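Local coordinates for uncharacterized protein (Enterococcus faecalis, PDB 3D3Y) that is of unknown function but is related to M16-family peptidases, matching their inactive domain, and may bind a metal ion, at residues T24-V29 / F204-V209; A68-A73 / I90-V95; V105-V110 / V215-Q220. All blocks are in the same frame, centred on the assembly; numbering follows the deposited sequence.

In the fold
From the N terminus, the chain lays down the strand carrying 24-29, a central strand of the six-stranded mixed sheet. Contact 2 then closes a short loop, joining the exit of helix 60-69 to strand 85-95, which pairs with strand 24-34. Helix 105-118 follows after a loop and supplies the first half of contact 3. Contact 1 closes much later, when strand 200-207 lines up on the other edge of 24-34, so contact 2 is nested inside its loop. Helix 211-219 completes contact 3, which crosses contact 1 along the chain. Together they tie the sheet to two helices on one face: F218 meets L27 and V205, and L106 meets V25 and V209.

Contact 1: residues T24-V29 / F204-V209; sequences TVRLLV and FVLGDV
V25 lays CG1 against CG1 of V205 at 3.6 Å, the two valines meeting obliquely across a pair of antiparallel strands in the mixed sheet of an alpha/beta domain consistent with the M16 peptidase fold. CG1 of V25 stands anti to the backbone N (chi1 177°), which leaves CG2 beside that N to meet V209 CG1 tip to tip at 4.0 Å. The strands are laced by four backbone bonds: R26 and L206 form one hydrogen-bonded pair, with R26 N to L206 O at 2.9 Å, and L28 and F204 the next, with F204 N to L28 O at 2.8 Å. Between them, L27 and V205 form a non-hydrogen-bonded pair whose side chains face helix 211-219. On the opposite face L28 CB and F204 CB lie 4.3 Å apart; there F204 stacks on H15, and it and L206 meet helix 368-380. G207 ends the strand at phi 162°, where a CB would be jammed against the carbonyl O of L206. Beyond it, D208 centres an inverse gamma turn that brings V209 toward V25. A water bridges this end: it accepts a hydrogen bond from D208 N (3.0 Å) and lies 2.9 Å from T24 O.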
loop_
_atom_site.group_PDB
_atom_site.type_symbol
_atom_site.label_atom_id
_atom_site.label_comp_id
_atom_site.label_asym_id
_atom_site.label_seq_id
_atom_site.Cartn_x
_atom_site.Cartn_y
_atom_site.Cartn_z
ATOM N N THR A 24 8.698 -1.256 23.474
ATOM C CA THR A 24 7.312 -0.868 23.301
ATOM C C THR A 24 6.522 -2.024 22.717
ATOM O O THR A 24 7.100 -3.024 22.275
ATOM C CB THR A 24 7.152 0.307 22.328
ATOM O OG1 THR A 24 7.646 -0.083 21.035
ATOM C CG2 THR A 24 7.888 1.562 22.847
ATOM N N VAL A 25 5.202 -1.834 22.683
ATOM C CA VAL A 25 4.252 -2.822 22.192
ATOM C C VAL A 25 3.478 -2.161 21.051
ATOM O O VAL A 25 2.947 -1.066 21.213
ATOM C CB VAL A 25 3.299 -3.267 23.288
ATOM C CG1 VAL A 25 2.258 -4.243 22.727
ATOM C CG2 VAL A 25 4.090 -3.936 24.435
ATOM N N ARG A 26 3.487 -2.793 19.879
ATOM C CA ARG A 26 2.759 -2.267 18.746
ATOM C C ARG A 26 1.459 -3.025 18.683
ATOM O O ARG A 26 1.433 -4.252 18.907
ATOM C CB ARG A 26 3.519 -2.532 17.464
ATOM C CG ARG A 26 4.941 -2.120 17.509
ATOM C CD ARG A 26 5.120 -0.834 16.782
ATOM N NE ARG A 26 6.476 -0.324 16.955
ATOM C CZ ARG A 26 6.814 0.935 16.698
ATOM N NH1 ARG A 26 5.878 1.778 16.241
ATOM N NH2 ARG A 26 8.068 1.342 16.904
ATOM N N LEU A 27 0.398 -2.295 18.358
ATOM C CA LEU A 27 -0.915 -2.862 18.127
ATOM C C LEU A 27 -1.412 -2.427 16.764
ATOM O O LEU A 27 -1.219 -1.262 16.348
ATOM C CB LEU A 27 -1.919 -2.381 19.179
ATOM C CG LEU A 27 -1.701 -2.733 20.656
ATOM C CD1 LEU A 27 -0.811 -1.687 21.296
ATOM C CD2 LEU A 27 -3.047 -2.764 21.341
ATOM N N LEU A 28 -2.055 -3.365 16.071
ATOM C CA LEU A 28 -2.640 -3.105 14.755
ATOM C C LEU A 28 -3.985 -3.765 14.712
ATOM O O LEU A 28 -4.095 -4.975 14.969
ATOM C CB LEU A 28 -1.735 -3.630 13.643
ATOM C CG LEU A 28 -2.306 -3.682 12.213
ATOM C CD1 LEU A 28 -2.558 -2.256 11.620
ATOM C CD2 LEU A 28 -1.341 -4.515 11.364
ATOM N N VAL A 29 -5.016 -2.970 14.427
ATOM C CA VAL A 29 -6.319 -3.520 14.100
ATOM C C VAL A 29 -6.557 -3.279 12.605
ATOM O O VAL A 29 -6.614 -2.106 12.150
ATOM C CB VAL A 29 -7.426 -2.881 14.919
ATOM C CG1 VAL A 29 -8.762 -3.621 14.679
ATOM C CG2 VAL A 29 -7.053 -2.887 16.417
ATOM N N PHE A 204 -3.249 -7.522 15.735
ATOM C CA PHE A 204 -1.882 -7.956 15.997
ATOM C C PHE A 204 -1.284 -7.209 17.180
ATOM O O PHE A 204 -1.477 -5.986 17.337
ATOM C CB PHE A 204 -1.014 -7.724 14.760
ATOM C CG PHE A 204 -1.331 -8.646 13.632
ATOM C CD1 PHE A 204 -0.523 -9.740 13.369
ATOM C CD2 PHE A 204 -2.455 -8.424 12.825
ATOM C CE1 PHE A 204 -0.827 -10.608 12.332
ATOM C CE2 PHE A 204 -2.752 -9.292 11.783
ATOM C CZ PHE A 204 -1.945 -10.369 11.534
ATOM N N VAL A 205 -0.556 -7.955 18.005
ATOM C CA VAL A 205 0.170 -7.388 19.116
ATOM C C VAL A 205 1.579 -7.938 19.048
ATOM O O VAL A 205 1.784 -9.154 19.136
ATOM C CB VAL A 205 -0.480 -7.751 20.492
ATOM C CG1 VAL A 205 0.306 -7.090 21.617
ATOM C CG2 VAL A 205 -1.925 -7.294 20.508
ATOM N N LEU A 206 2.541 -7.034 18.872
ATOM C CA LEU A 206 3.949 -7.383 18.776
ATOM C C LEU A 206 4.699 -6.707 19.915
ATOM O O LEU A 206 4.745 -5.450 20.002
ATOM C CB LEU A 206 4.524 -6.948 17.416
ATOM C CG LEU A 206 6.058 -6.964 17.289
ATOM C CD1 LEU A 206 6.511 -8.356 16.982
ATOM C CD2 LEU A 206 6.518 -6.036 16.210
ATOM N N GLY A 207 5.296 -7.520 20.781
ATOM C CA GLY A 207 6.060 -6.973 21.910
ATOM C C GLY A 207 6.268 -8.028 22.984
ATOM O O GLY A 207 5.920 -9.212 22.773
ATOM N N ASP A 208 6.824 -7.608 24.126
ATOM C CA ASP A 208 7.063 -8.519 25.243
ATOM C C ASP A 208 5.760 -8.671 25.998
ATOM O O ASP A 208 5.540 -8.048 27.032
ATOM C CB ASP A 208 8.176 -7.988 26.155
ATOM C CG ASP A 208 8.563 -8.974 27.265
ATOM O OD1 ASP A 208 8.057 -10.118 27.311
ATOM O OD2 ASP A 208 9.409 -8.596 28.090
ATOM N N VAL A 209 4.889 -9.498 25.434
ATOM C CA VAL A 209 3.556 -9.737 25.955
ATOM C C VAL A 209 3.293 -11.246 25.946
ATOM O O VAL A 209 3.988 -11.999 25.255
ATOM C CB VAL A 209 2.472 -9.051 25.077
ATOM C CG1 VAL A 209 2.552 -7.532 25.193
ATOM C CG2 VAL A 209 2.604 -9.490 23.617
HETATM O O HOH W 1 7.487 -4.724 24.530
HETATM O O HOH W 2 6.995 -3.833 19.915
#

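Contact 2: residues A68-A73 / I90-V95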
loop_
_atom_site.group_PDB
_atom_site.type_symbol
_atom_site.label_atom_id
_atom_site.label_comp_id
_atom_site.label_asym_id
_atom_site.label_seq_id
_atom_site.Cartn_x
_atom_site.Cartn_y
_atom_site.Cartn_z
ATOM N N ALA A 68 -1.666 10.964 26.212
ATOM C CA ALA A 68 -0.639 11.351 27.166
ATOM C C ALA A 68 -0.843 10.580 28.466
ATOM O O ALA A 68 0.121 10.094 29.059
ATOM C CB ALA A 68 -0.725 12.837 27.403
ATOM N N GLU A 69 -2.103 10.419 28.896
ATOM C CA GLU A 69 -2.420 9.588 30.052
ATOM C C GLU A 69 -1.926 8.184 29.828
ATOM O O GLU A 69 -1.508 7.507 30.798
ATOM C CB GLU A 69 -3.934 9.494 30.294
ATOM C CG GLU A 69 -4.563 10.614 31.080
ATOM C CD GLU A 69 -6.095 10.493 31.107
ATOM O OE1 GLU A 69 -6.655 9.367 30.958
ATOM O OE2 GLU A 69 -6.737 11.553 31.245
ATOM N N LEU A 70 -1.986 7.740 28.559
ATOM C CA LEU A 70 -1.521 6.411 28.194
ATOM C C LEU A 70 -0.002 6.381 28.012
ATOM O O LEU A 70 0.532 5.674 27.139
ATOM C CB LEU A 70 -2.228 5.907 26.927
ATOM C CG LEU A 70 -3.753 5.713 27.056
ATOM C CD1 LEU A 70 -4.431 5.658 25.670
ATOM C CD2 LEU A 70 -4.102 4.440 27.901
ATOM N N TYR A 71 0.701 7.144 28.842
ATOM C CA TYR A 71 2.169 7.089 28.892
ATOM C C TYR A 71 2.789 7.574 27.552
ATOM O O TYR A 71 3.853 7.105 27.129
ATOM C CB TYR A 71 2.623 5.675 29.355
ATOM C CG TYR A 71 1.679 5.047 30.417
ATOM C CD1 TYR A 71 1.763 5.399 31.779
ATOM C CD2 TYR A 71 0.705 4.112 30.049
ATOM C CE1 TYR A 71 0.876 4.838 32.756
ATOM C CE2 TYR A 71 -0.185 3.548 31.005
ATOM C CZ TYR A 71 -0.095 3.917 32.355
ATOM O OH TYR A 71 -0.976 3.349 33.285
ATOM N N GLY A 72 2.120 8.526 26.893
ATOM C CA GLY A 72 2.645 9.138 25.661
ATOM C C GLY A 72 2.582 8.185 24.463
ATOM O O GLY A 72 3.565 8.038 23.735
ATOM N N ALA A 73 1.422 7.540 24.271
ATOM C CA ALA A 73 1.170 6.587 23.188
ATOM C C ALA A 73 1.115 7.278 21.835
ATOM O O ALA A 73 0.698 8.420 21.760
ATOM C CB ALA A 73 -0.171 5.862 23.447
ATOM N N ILE A 90 -5.716 0.594 12.003
ATOM C CA ILE A 90 -5.620 1.398 13.228
ATOM C C ILE A 90 -4.384 0.907 13.941
ATOM O O ILE A 90 -4.253 -0.288 14.238
ATOM C CB ILE A 90 -6.844 1.196 14.134
ATOM C CG1 ILE A 90 -8.130 1.619 13.398
ATOM C CG2 ILE A 90 -6.692 1.956 15.468
ATOM C CD1 ILE A 90 -9.410 1.163 14.148
ATOM N N SER A 91 -3.465 1.836 14.190
ATOM C CA SER A 91 -2.161 1.493 14.761
ATOM C C SER A 91 -1.967 2.231 16.074
ATOM O O SER A 91 -2.388 3.397 16.199
ATOM C CB SER A 91 -1.061 1.949 13.788
ATOM O OG SER A 91 -1.174 1.239 12.548
HETATM N N MSE A 92 -1.275 1.571 17.013
HETATM C CA MSE A 92 -0.858 2.169 18.268
HETATM C C MSE A 92 0.508 1.638 18.653
HETATM O O MSE A 92 0.835 0.462 18.393
HETATM C CB MSE A 92 -1.805 1.808 19.401
HETATM C CG MSE A 92 -3.058 2.587 19.476
HETATM SE SE MSE A 92 -4.034 2.152 21.116
HETATM C CE MSE A 92 -3.294 3.351 22.393
ATOM N N ASN A 93 1.286 2.501 19.295
ATOM C CA ASN A 93 2.583 2.153 19.908
ATOM C C ASN A 93 2.487 2.636 21.369
ATOM O O ASN A 93 2.097 3.789 21.633
ATOM C CB ASN A 93 3.723 2.849 19.146
ATOM C CG ASN A 93 5.130 2.290 19.476
ATOM O OD1 ASN A 93 6.129 3.043 19.452
ATOM N ND2 ASN A 93 5.225 0.989 19.742
ATOM N N ILE A 94 2.769 1.743 22.307
ATOM C CA ILE A 94 2.734 2.041 23.743
ATOM C C ILE A 94 3.984 1.512 24.419
ATOM O O ILE A 94 4.577 0.508 23.976
ATOM C CB ILE A 94 1.498 1.391 24.414
ATOM C CG1 ILE A 94 1.561 -0.140 24.277
ATOM C CG2 ILE A 94 0.239 1.914 23.756
ATOM C CD1 ILE A 94 0.347 -0.855 24.808
ATOM N N VAL A 95 4.390 2.175 25.495
ATOM C CA VAL A 95 5.552 1.737 26.253
ATOM C C VAL A 95 5.137 0.508 27.052
ATOM O O VAL A 95 4.034 0.466 27.567
ATOM C CB VAL A 95 6.040 2.824 27.230
ATOM C CG1 VAL A 95 7.187 2.306 28.041
ATOM C CG2 VAL A 95 6.446 4.140 26.500
HETATM O O HOH W 3 2.880 4.733 25.782
#
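A water between Y71 and V95 is gripped by three backbone groups: it accepts from V95 N at 3.0 Å, donates to L70 O at 2.9 Å and, more weakly, to Y71 O. It thus bridges the turn that leaves helix 60-69 and the end of strand 85-95, where no direct hydrogen bond links the two segments. V95 CG2 reaches to 4.0 Å from Y71 O. A73 makes the closest approach, its CA lying 3.3 Å from N93 O in a CA-H...O contact that is bent, 124° at the hydrogen. Its CB rests on two side chains of the strand, I94 CG2 at 4.0 Å and the methyl CE of M92, a selenomethionine, at 4.1 Å. M92 is bent at its last torsion (chi3 87°), which turns CE aside to meet L70 CD1 as well, at 4.2 Å; the L70 and M92 side chains cross at about a right angle. The Y71 ring has E69 O over the centre of one face, while its OH is hydrogen-bonded to E108. The turn lies between helix 60-69, helix 105-118, whose E108 and L113 touch L70 and M92, and edge strand 74-82, which starts just after A73 and pairs with 85-95.

Contact 3: residues V105-V110 / V215-Q220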
loop_
_atom_site.group_PDB
_atom_site.type_symbol
_atom_site.label_atom_id
_atom_site.label_comp_id
_atom_site.label_asym_id
_atom_site.label_seq_id
_atom_site.Cartn_x
_atom_site.Cartn_y
_atom_site.Cartn_z
ATOM N N VAL A 105 -0.775 -0.992 31.107
ATOM C CA VAL A 105 -0.779 -0.360 29.793
ATOM C C VAL A 105 -1.601 -1.112 28.738
ATOM O O VAL A 105 -2.277 -0.496 27.919
ATOM C CB VAL A 105 0.660 -0.064 29.274
ATOM C CG1 VAL A 105 1.324 -1.350 28.754
ATOM C CG2 VAL A 105 0.613 1.014 28.168
ATOM N N LEU A 106 -1.562 -2.441 28.768
ATOM C CA LEU A 106 -2.265 -3.226 27.780
ATOM C C LEU A 106 -3.763 -3.075 27.955
ATOM O O LEU A 106 -4.472 -2.790 26.983
ATOM C CB LEU A 106 -1.844 -4.693 27.847
ATOM C CG LEU A 106 -0.423 -4.982 27.354
ATOM C CD1 LEU A 106 -0.026 -6.407 27.726
ATOM C CD2 LEU A 106 -0.315 -4.736 25.859
ATOM N N ALA A 107 -4.228 -3.208 29.196
ATOM C CA ALA A 107 -5.646 -2.997 29.503
ATOM C C ALA A 107 -6.111 -1.594 29.119
ATOM O O ALA A 107 -7.197 -1.419 28.560
ATOM C CB ALA A 107 -5.950 -3.295 30.970
ATOM N N GLU A 108 -5.267 -0.610 29.399
ATOM C CA GLU A 108 -5.594 0.780 29.123
ATOM C C GLU A 108 -5.615 1.064 27.608
ATOM O O GLU A 108 -6.525 1.748 27.099
ATOM C CB GLU A 108 -4.649 1.693 29.897
ATOM C CG GLU A 108 -4.860 1.572 31.434
ATOM C CD GLU A 108 -3.836 2.334 32.254
ATOM O OE1 GLU A 108 -2.751 1.760 32.568
ATOM O OE2 GLU A 108 -4.142 3.480 32.619
ATOM N N ALA A 109 -4.671 0.480 26.872
ATOM C CA ALA A 109 -4.691 0.637 25.405
ATOM C C ALA A 109 -5.905 -0.025 24.763
ATOM O O ALA A 109 -6.518 0.557 23.872
ATOM C CB ALA A 109 -3.348 0.149 24.749
ATOM N N VAL A 110 -6.257 -1.239 25.187
ATOM C CA VAL A 110 -7.441 -1.909 24.623
ATOM C C VAL A 110 -8.705 -1.112 24.915
ATOM O O VAL A 110 -9.575 -1.010 24.076
ATOM C CB VAL A 110 -7.596 -3.354 25.123
ATOM C CG1 VAL A 110 -8.898 -3.989 24.634
ATOM C CG2 VAL A 110 -6.412 -4.199 24.673
ATOM N N VAL A 215 -5.900 -12.155 25.665
ATOM C CA VAL A 215 -7.147 -12.705 25.175
ATOM C C VAL A 215 -8.340 -12.128 25.945
ATOM O O VAL A 215 -9.273 -11.647 25.321
ATOM C CB VAL A 215 -7.129 -14.267 25.103
ATOM C CG1 VAL A 215 -8.489 -14.803 24.740
ATOM C CG2 VAL A 215 -6.134 -14.693 24.042
ATOM N N PRO A 216 -8.308 -12.159 27.294
ATOM C CA PRO A 216 -9.412 -11.535 28.050
ATOM C C PRO A 216 -9.625 -10.062 27.688
ATOM O O PRO A 216 -10.772 -9.647 27.482
ATOM C CB PRO A 216 -8.964 -11.660 29.507
ATOM C CG PRO A 216 -7.987 -12.781 29.520
ATOM C CD PRO A 216 -7.312 -12.783 28.184
ATOM N N LEU A 217 -8.545 -9.285 27.571
ATOM C CA LEU A 217 -8.695 -7.867 27.206
ATOM C C LEU A 217 -9.455 -7.718 25.890
ATOM O O LEU A 217 -10.460 -7.001 25.822
ATOM C CB LEU A 217 -7.341 -7.130 27.144
ATOM C CG LEU A 217 -6.510 -7.197 28.431
ATOM C CD1 LEU A 217 -5.208 -6.424 28.264
ATOM C CD2 LEU A 217 -7.310 -6.704 29.633
ATOM N N PHE A 218 -8.988 -8.418 24.857
ATOM C CA PHE A 218 -9.569 -8.245 23.534
ATOM C C PHE A 218 -10.976 -8.808 23.402
ATOM O O PHE A 218 -11.770 -8.339 22.580
ATOM C CB PHE A 218 -8.613 -8.726 22.431
ATOM C CG PHE A 218 -7.628 -7.686 22.040
ATOM C CD1 PHE A 218 -6.317 -7.751 22.487
ATOM C CD2 PHE A 218 -8.025 -6.595 21.269
ATOM C CE1 PHE A 218 -5.400 -6.732 22.135
ATOM C CE2 PHE A 218 -7.130 -5.586 20.925
ATOM C CZ PHE A 218 -5.822 -5.655 21.348
ATOM N N LYS A 219 -11.302 -9.775 24.245
ATOM C CA LYS A 219 -12.649 -10.313 24.257
ATOM C C LYS A 219 -13.672 -9.245 24.653
ATOM O O LYS A 219 -14.850 -9.415 24.371
ATOM C CB LYS A 219 -12.749 -11.559 25.154
ATOM C CG LYS A 219 -12.023 -12.813 24.590
ATOM C CD LYS A 219 -12.893 -13.677 23.676
ATOM C CE LYS A 219 -14.060 -14.278 24.435
ATOM N NZ LYS A 219 -14.546 -15.593 23.864
ATOM N N GLN A 220 -13.221 -8.150 25.279
ATOM C CA GLN A 220 -14.067 -7.011 25.685
ATOM C C GLN A 220 -14.548 -6.190 24.496
ATOM O O GLN A 220 -15.413 -5.332 24.635
ATOM C CB GLN A 220 -13.304 -6.051 26.619
ATOM C CG GLN A 220 -12.921 -6.610 28.004
ATOM C CD GLN A 220 -11.823 -5.806 28.716
ATOM O OE1 GLN A 220 -11.169 -4.925 28.131
ATOM N NE2 GLN A 220 -11.604 -6.131 29.989
HETATM O O HOH W 4 -9.324 -3.049 28.885
#
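L217 points at helix 105-118, with CB 3.9 Å from V110 CG2. Its CG stands anti to the carbonyl carbon (chi1 -56°), and the fork beyond it spreads over the first turn of helix 105-118. One methyl, CD1, lies against the backbone at 3.5 Å from A107 N and also meets L106 CB; the other, CD2, rests on A107 CB at 3.9 Å. V110 answers from the opposite helix with both of its branches. CG1 comes to 3.6 Å from L217 O, whereas CG2 sits over one face of the F218 ring in a CH-pi contact, 3.9 Å from the ring centroid and 21° off its normal, displaced toward the rim carrying CE1 and CZ. The F218 ring continues inward to I203 and V205 of the sheet, while L106 also touches V209 and I94. The helix segments run nearly parallel, axes 9.7 Å apart and crossing at -17°. Helix 105-118 follows strand 85-95 and helix 211-219 follows strand 200-207, giving a helical layer over one sheet face, consistent with the alpha/beta domains of M16 peptidases.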